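PDB 4PSM: ssDNA binding protein, which binds single-stranded DNA and is thought to entrap it in a system of tunnels formed between its subunits. Local coordinates for residues R21-F24 / A25-G29; V36-A39 / A40-N44; G55-K58 / E59-V62; V76-L79 / D80-E83. All coordinates share one frame; numbering follows the deposited sequence.

How the contacts relate
Contacts 1, 2 and 4 adjoin one another, while contact 3 stands apart. Contacts 1 and 2 lie on successive helices, 15-26 and 33-53, with centres 12 Å apart; they meet where F24 CE2 comes within 3.5 Å of V36 CG1. W77 ties both to contact 4: its CZ2 packs 3.5 Å from L23 CD2, and its NE1 probably hydrogen-bonds to A39 O at 2.7 Å. Contact 3, in the turn that enters strand 61-71, has its centre about 25 Å from that of contact 1. It shares the antiparallel sheet with contact 4, yet their nearest atoms stay about 7 Å apart. A sulfate ion, probably from the crystallisation liquor, binds at K58 of contact 3.

Contact 1. Residues R21-F24 / A25-G29; sequences RVLF and AITRG
A chi1 of 60° on T27 tucks OG1 between the backbone N and carbonyl carbon of that residue, and this folds the hydroxyl back onto L23 O one turn earlier. In L23, CG stands anti to the backbone N (chi1 -166°), which carries CD1 to within 3.7 Å of T27 CG2. Threonine suits the place because its two branches divide the work: the methyl packs against leucine while T27 OG1 donates to L23 O at 2.7 Å, which satisfies the buried hydroxyl. The same oxygen also accepts from T27 N at 3.1 Å, so that two donors grip it from opposite faces of the carbonyl plane near the C-terminal end of helix 15-26. Alongside, I26 N bonds to V22 O at 3.0 Å, and I26 CG2 lies 4.3 Å from V22 CG1, a loose apolar contact of beta-branched side chains. R28, bent at chi2 and chi3, curls back until one face of its guanidinium lies over F24 O, with R28 NH1 4.1 Å from F24 CB. R28 NH1 forms a salt bridge with E140 and a hydrogen bond with Q139, both of the second subunit. Toward the rest of the chain, L23 reaches A40 on helix 33-53 and I75 on strand 74-87, I26 touches L5 and F68, and T27 packs on V36, F68, I70 and I75.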
# COMPACT_ATOMS: atom_id res chain seq x y z
N ARG A 21 6.51 -1.24 -28.42
CA ARG A 21 6.86 -0.28 -27.38
C ARG A 21 6.68 1.15 -27.85
O ARG A 21 6.07 1.97 -27.16
CB ARG A 21 8.26 -0.53 -26.86
CG ARG A 21 8.36 -1.81 -26.05
CD ARG A 21 9.78 -2.23 -25.83
NE ARG A 21 10.62 -1.12 -25.38
CZ ARG A 21 11.93 -1.22 -25.24
NH1 ARG A 21 12.53 -2.37 -25.51
NH2 ARG A 21 12.64 -0.18 -24.82
N VAL A 22 7.20 1.45 -29.04
CA VAL A 22 7.12 2.79 -29.60
C VAL A 22 5.66 3.14 -29.86
O VAL A 22 5.21 4.25 -29.57
CB VAL A 22 7.92 2.89 -30.90
CG1 VAL A 22 7.84 4.31 -31.48
CG2 VAL A 22 9.36 2.51 -30.64
N LEU A 23 4.93 2.19 -30.43
CA LEU A 23 3.51 2.37 -30.69
C LEU A 23 2.72 2.70 -29.41
O LEU A 23 1.91 3.64 -29.39
CB LEU A 23 2.96 1.12 -31.38
CG LEU A 23 1.57 1.26 -32.01
CD1 LEU A 23 1.50 2.51 -32.87
CD2 LEU A 23 1.25 0.02 -32.83
N PHE A 24 2.96 1.96 -28.33
CA PHE A 24 2.31 2.27 -27.05
C PHE A 24 2.58 3.69 -26.60
O PHE A 24 1.69 4.38 -26.10
CB PHE A 24 2.75 1.31 -25.94
CG PHE A 24 1.90 0.09 -25.83
CD1 PHE A 24 0.59 0.19 -25.37
CD2 PHE A 24 2.40 -1.15 -26.15
CE1 PHE A 24 -0.20 -0.93 -25.27
CE2 PHE A 24 1.61 -2.29 -26.03
CZ PHE A 24 0.30 -2.17 -25.59
N ALA A 25 3.83 4.13 -26.76
CA ALA A 25 4.25 5.43 -26.27
C ALA A 25 3.61 6.59 -27.05
O ALA A 25 3.21 7.59 -26.46
CB ALA A 25 5.76 5.54 -26.29
N ILE A 26 3.50 6.44 -28.37
CA ILE A 26 3.02 7.54 -29.20
C ILE A 26 1.50 7.58 -29.36
O ILE A 26 0.94 8.62 -29.73
CB ILE A 26 3.71 7.55 -30.59
CG1 ILE A 26 3.28 6.33 -31.42
CG2 ILE A 26 5.23 7.60 -30.43
CD1 ILE A 26 4.10 6.16 -32.70
N THR A 27 0.82 6.48 -29.08
CA THR A 27 -0.64 6.45 -29.15
C THR A 27 -1.26 6.61 -27.76
O THR A 27 -2.47 6.59 -27.61
CB THR A 27 -1.16 5.14 -29.77
OG1 THR A 27 -0.73 4.04 -28.97
CG2 THR A 27 -0.64 4.98 -31.17
N ARG A 28 -0.40 6.77 -26.76
CA ARG A 28 -0.82 6.91 -25.37
C ARG A 28 -2.04 7.82 -25.23
O ARG A 28 -2.04 8.97 -25.68
CB ARG A 28 0.36 7.45 -24.55
CG ARG A 28 0.11 7.64 -23.06
CD ARG A 28 -0.29 6.37 -22.35
NE ARG A 28 0.62 5.28 -22.47
CZ ARG A 28 0.38 3.98 -22.51
NH1 ARG A 28 1.45 3.21 -22.58
NH2 ARG A 28 -0.82 3.42 -22.49
N GLY A 29 -3.10 7.28 -24.63
CA GLY A 29 -4.30 8.06 -24.39
C GLY A 29 -5.21 8.13 -25.59
O GLY A 29 -6.43 8.29 -25.46

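Contact 2. Residues V36-A39 / A40-N44; sequences VVKA and AGELN
Four successive bonds of the alpha-helical i to i+4 pattern join the halves of this stretch, from A40 N to V36 O at 2.9 Å through G41 N to V37 O and E42 N to K38 O, to L43 N on A39 O, which is the straightest at 176°. On the outer side of the helix K38 and E42, one turn apart, form a salt bridge in which K38 NZ is 3.4 Å from E42 OE1. The lysine chain has CG anti to the backbone N and is bent at each torsion beyond, so that it arches over toward the glutamate; E42, extended beyond CG, reaches back to meet it. E42 is poorly ordered and both residues touch a crystal neighbour, so the detail of this pair is doubtful. Opposite charges spaced by four residues nevertheless suit a helix surface, where both side chains can rise from the same flank. Most of the remaining residues are small or apolar. A40 CB lies 3.2 Å from V36 O, and a methyl is small enough for L23 of helix 15-26 to pack on it. Within its half, N44 N closes the next turn on A40 O at 2.8 Å. In the fold, V36 and A40 turn to helix 15-26, meeting F24 and L23, while A39 and L43 face strand 74-87 through I75 and W77, and A39 O accepts a hydrogen bond from W77 NE1; V37 packs on E149 of the second subunit.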
# COMPACT_ATOMS: atom_id res chain seq x y z
N VAL A 36 -3.47 -1.32 -29.76
CA VAL A 36 -2.04 -1.22 -29.96
C VAL A 36 -1.44 -2.61 -30.19
O VAL A 36 -0.67 -2.82 -31.13
CB VAL A 36 -1.35 -0.57 -28.75
CG1 VAL A 36 0.17 -0.72 -28.85
CG2 VAL A 36 -1.74 0.89 -28.64
N VAL A 37 -1.81 -3.55 -29.33
CA VAL A 37 -1.32 -4.91 -29.46
C VAL A 37 -1.73 -5.49 -30.80
O VAL A 37 -0.94 -6.16 -31.47
CB VAL A 37 -1.84 -5.80 -28.32
CG1 VAL A 37 -1.69 -7.28 -28.67
CG2 VAL A 37 -1.12 -5.48 -27.03
N LYS A 38 -2.96 -5.21 -31.19
CA LYS A 38 -3.52 -5.75 -32.42
C LYS A 38 -2.84 -5.11 -33.64
O LYS A 38 -2.45 -5.80 -34.57
CB LYS A 38 -5.04 -5.52 -32.43
CG LYS A 38 -5.80 -6.22 -33.54
CD LYS A 38 -5.81 -5.42 -34.82
CE LYS A 38 -7.15 -5.55 -35.54
NZ LYS A 38 -7.57 -6.97 -35.66
N ALA A 39 -2.70 -3.79 -33.62
CA ALA A 39 -2.08 -3.08 -34.73
C ALA A 39 -0.61 -3.46 -34.91
O ALA A 39 -0.14 -3.68 -36.02
CB ALA A 39 -2.21 -1.56 -34.54
N ALA A 40 0.11 -3.55 -33.81
CA ALA A 40 1.52 -3.88 -33.84
C ALA A 40 1.71 -5.30 -34.34
O ALA A 40 2.61 -5.58 -35.12
CB ALA A 40 2.15 -3.70 -32.45
N GLY A 41 0.86 -6.20 -33.87
CA GLY A 41 0.94 -7.59 -34.28
C GLY A 41 0.85 -7.71 -35.79
O GLY A 41 1.58 -8.47 -36.41
N GLU A 42 -0.05 -6.93 -36.38
CA GLU A 42 -0.24 -6.94 -37.82
C GLU A 42 1.01 -6.44 -38.54
O GLU A 42 1.54 -7.12 -39.41
CB GLU A 42 -1.45 -6.09 -38.21
CG GLU A 42 -2.76 -6.56 -37.62
CD GLU A 42 -3.94 -5.70 -38.07
OE1 GLU A 42 -5.09 -6.03 -37.71
OE2 GLU A 42 -3.71 -4.70 -38.78
N LEU A 43 1.48 -5.26 -38.17
CA LEU A 43 2.67 -4.67 -38.77
C LEU A 43 3.87 -5.60 -38.66
O LEU A 43 4.59 -5.84 -39.63
CB LEU A 43 2.97 -3.31 -38.15
CG LEU A 43 4.19 -2.60 -38.74
CD1 LEU A 43 4.17 -2.58 -40.26
CD2 LEU A 43 4.46 -1.22 -38.15
N ASN A 44 4.08 -6.14 -37.47
CA ASN A 44 5.21 -7.03 -37.21
C ASN A 44 5.13 -8.29 -38.05
O ASN A 44 6.15 -8.89 -38.39
CB ASN A 44 5.32 -7.36 -35.71
CG ASN A 44 5.81 -6.18 -34.89
OD1 ASN A 44 6.50 -5.30 -35.41
ND2 ASN A 44 5.44 -6.13 -33.60

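Contact 3. Residues G55-K58 / E59-V62; sequences GVKK and EDVV
E59 leaves the backbone beside K58: its CB is 3.7 Å from K58 C, and CG, anti to the carbonyl carbon of E59, leads to a bend at chi2 (68°) that turns the carboxylate back over the preceding lysines. E59 CD then lies 3.9 Å from K58 CG, and the two oxygens part ways. OE2 takes the ammonium of K58 nearly along its C-O axis, with K58 NZ to E59 OE2 at 2.7 Å, a salt bridge between sequence neighbours. OE1 comes within 3.5 Å of K57 CE and accepts from a water at 3.1 Å, which in turn accepts from K58 N. With an alanine here, K58 NZ is likely to be left without its carboxylate mate and the water without one acceptor. K58 NZ also bridges to the bound sulfate. Aspartate at D60 is short enough to reach back: K57 N donates to D60 OD2 at 2.7 Å, from above the carboxylate plane, and D60 N returns to K57 O at 3.3 Å. D60 OD2 also forms a salt bridge with K88. With K58 and E59 at its corners, this is a type I beta turn, which follows the Schellman motif at G55, whose positive phi glycine takes readily, and leads into strand 61-71.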
# COMPACT_ATOMS: atom_id res chain seq x y z
N GLY A 55 16.64 -11.37 -46.58
CA GLY A 55 17.78 -12.12 -46.08
C GLY A 55 18.37 -11.53 -44.81
O GLY A 55 19.56 -11.66 -44.54
N VAL A 56 17.52 -10.87 -44.02
CA VAL A 56 17.98 -10.29 -42.76
C VAL A 56 18.11 -11.35 -41.67
O VAL A 56 17.20 -12.13 -41.44
CB VAL A 56 17.05 -9.17 -42.28
CG1 VAL A 56 17.56 -8.60 -40.98
CG2 VAL A 56 16.96 -8.08 -43.33
N LYS A 57 19.28 -11.39 -41.04
CA LYS A 57 19.52 -12.27 -39.91
C LYS A 57 19.12 -11.56 -38.62
O LYS A 57 18.91 -10.35 -38.61
CB LYS A 57 20.99 -12.66 -39.86
CG LYS A 57 21.51 -13.32 -41.13
CD LYS A 57 21.40 -14.84 -41.04
CE LYS A 57 22.28 -15.39 -39.93
NZ LYS A 57 22.13 -16.86 -39.77
N LYS A 58 19.04 -12.29 -37.51
CA LYS A 58 18.64 -11.63 -36.27
C LYS A 58 19.79 -10.85 -35.63
O LYS A 58 19.57 -10.04 -34.74
CB LYS A 58 18.00 -12.62 -35.28
CG LYS A 58 18.83 -13.84 -34.96
CD LYS A 58 18.29 -14.55 -33.73
CE LYS A 58 18.93 -15.92 -33.52
NZ LYS A 58 20.42 -15.86 -33.47
N GLU A 59 21.01 -11.09 -36.12
CA GLU A 59 22.20 -10.36 -35.69
C GLU A 59 22.30 -9.00 -36.38
O GLU A 59 22.96 -8.09 -35.90
CB GLU A 59 23.49 -11.15 -35.98
CG GLU A 59 23.64 -12.44 -35.18
CD GLU A 59 22.63 -13.50 -35.58
OE1 GLU A 59 22.59 -13.87 -36.78
OE2 GLU A 59 21.87 -13.96 -34.70
N ASP A 60 21.65 -8.89 -37.53
CA ASP A 60 21.64 -7.63 -38.26
C ASP A 60 20.88 -6.57 -37.48
O ASP A 60 20.11 -6.87 -36.57
CB ASP A 60 21.01 -7.81 -39.64
CG ASP A 60 21.80 -8.78 -40.52
OD1 ASP A 60 23.04 -8.80 -40.43
OD2 ASP A 60 21.16 -9.51 -41.31
N VAL A 61 21.12 -5.32 -37.85
CA VAL A 61 20.43 -4.21 -37.24
C VAL A 61 19.54 -3.54 -38.27
O VAL A 61 19.93 -3.36 -39.42
CB VAL A 61 21.43 -3.20 -36.65
CG1 VAL A 61 20.73 -1.90 -36.29
CG2 VAL A 61 22.13 -3.80 -35.44
N VAL A 62 18.33 -3.20 -37.85
CA VAL A 62 17.38 -2.56 -38.74
C VAL A 62 16.92 -1.23 -38.15
O VAL A 62 17.08 -0.98 -36.95
CB VAL A 62 16.15 -3.46 -38.97
CG1 VAL A 62 16.59 -4.84 -39.45
CG2 VAL A 62 15.33 -3.59 -37.69
O HOH W 1 19.96 -15.30 -37.76

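Contact 4. Residues V76-L79 / D80-E83; sequences VWNL and DSLE
The side chains of N78 and D80 cross at about a right angle, with the amide and carboxylate planes 51° apart; over one face of the amide stands S81, its CB 3.7 Å from N78 ND2, while D80 OD2 lies nearly level with the amide, beyond OD1. N78 CG is anti to the backbone N (chi1 178°), which brings the amide back alongside D80 and S81. As modelled, N78 OD1 and D80 OD2 approach closely as two acceptors, so the orientation of the amide there is doubtful. If it is placed correctly, N78 OD1 also receives a weak bond from D80 N at 3.4 Å, in the manner of an Asx turn. The firmer grip is on N78 O. S81 OG donates to it at 2.6 Å, in the carbonyl plane, and S81 N at 2.8 Å from above that plane. Serine suits the position because its short hydroxyl reaches back to this carbonyl; S81 OG also bonds to D67 N of strand 61-71, so the turn is pinned to the hairpin. L82 N then bonds to L79 O at 3.3 Å, making a second, overlapping turn that breaks strand 74-87, while L82 packs on I64 and V66. A leucine in place of N78 has no acceptor there, so D80 N would probably be left without this weak side-chain partner, though the backbone bonds could remain. The chemistry is that of a polar surface turn, in which one carbonyl oxygen held by two donors from the same serine sets the bend.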
# COMPACT_ATOMS: atom_id res chain seq x y z
N VAL A 76 -4.62 2.67 -38.25
CA VAL A 76 -4.61 2.24 -39.64
C VAL A 76 -3.23 2.50 -40.25
O VAL A 76 -2.79 3.64 -40.41
CB VAL A 76 -5.75 2.88 -40.49
CG1 VAL A 76 -6.99 3.13 -39.62
CG2 VAL A 76 -5.30 4.16 -41.17
N TRP A 77 -2.51 1.42 -40.54
CA TRP A 77 -1.18 1.55 -41.08
C TRP A 77 -1.26 2.04 -42.51
O TRP A 77 -2.24 1.77 -43.21
CB TRP A 77 -0.44 0.21 -41.03
CG TRP A 77 -0.21 -0.31 -39.64
CD1 TRP A 77 -0.75 -1.44 -39.09
CD2 TRP A 77 0.61 0.28 -38.62
NE1 TRP A 77 -0.31 -1.59 -37.79
CE2 TRP A 77 0.53 -0.55 -37.48
CE3 TRP A 77 1.42 1.42 -38.56
CZ2 TRP A 77 1.22 -0.28 -36.30
CZ3 TRP A 77 2.09 1.70 -37.39
CH2 TRP A 77 1.99 0.85 -36.27
N ASN A 78 -0.25 2.79 -42.93
CA ASN A 78 -0.05 3.11 -44.33
C ASN A 78 1.14 2.31 -44.83
O ASN A 78 2.28 2.77 -44.78
CB ASN A 78 0.19 4.60 -44.51
CG ASN A 78 0.46 4.98 -45.95
OD1 ASN A 78 0.21 4.20 -46.87
ND2 ASN A 78 0.98 6.19 -46.16
N LEU A 79 0.87 1.09 -45.29
CA LEU A 79 1.92 0.16 -45.66
C LEU A 79 2.87 0.72 -46.72
O LEU A 79 4.02 0.30 -46.83
CB LEU A 79 1.29 -1.15 -46.15
CG LEU A 79 0.96 -2.20 -45.07
CD1 LEU A 79 1.23 -1.77 -43.63
CD2 LEU A 79 -0.36 -2.96 -45.26
N ASP A 80 2.37 1.68 -47.49
CA ASP A 80 3.18 2.33 -48.52
C ASP A 80 4.36 3.06 -47.88
O ASP A 80 5.47 3.04 -48.41
CB ASP A 80 2.33 3.31 -49.33
CG ASP A 80 1.09 2.66 -49.91
OD1 ASP A 80 1.15 2.19 -51.07
OD2 ASP A 80 0.05 2.62 -49.21
N SER A 81 4.11 3.69 -46.74
CA SER A 81 5.12 4.51 -46.07
C SER A 81 6.19 3.70 -45.32
O SER A 81 7.16 4.27 -44.82
CB SER A 81 4.44 5.48 -45.09
OG SER A 81 3.77 4.77 -44.05
N LEU A 82 6.01 2.39 -45.24
CA LEU A 82 6.92 1.54 -44.47
C LEU A 82 8.32 1.49 -45.07
O LEU A 82 8.50 1.13 -46.24
CB LEU A 82 6.39 0.12 -44.34
CG LEU A 82 7.36 -0.80 -43.60
CD1 LEU A 82 7.48 -0.39 -42.14
CD2 LEU A 82 6.94 -2.26 -43.73
N GLU A 83 9.31 1.83 -44.26
CA GLU A 83 10.70 1.75 -44.65
C GLU A 83 11.46 0.85 -43.69
O GLU A 83 11.34 0.98 -42.47
CB GLU A 83 11.33 3.14 -44.70
CG GLU A 83 10.32 4.28 -44.65
CD GLU A 83 10.91 5.60 -45.11
OE1 GLU A 83 11.05 6.52 -44.28
OE2 GLU A 83 11.22 5.72 -46.32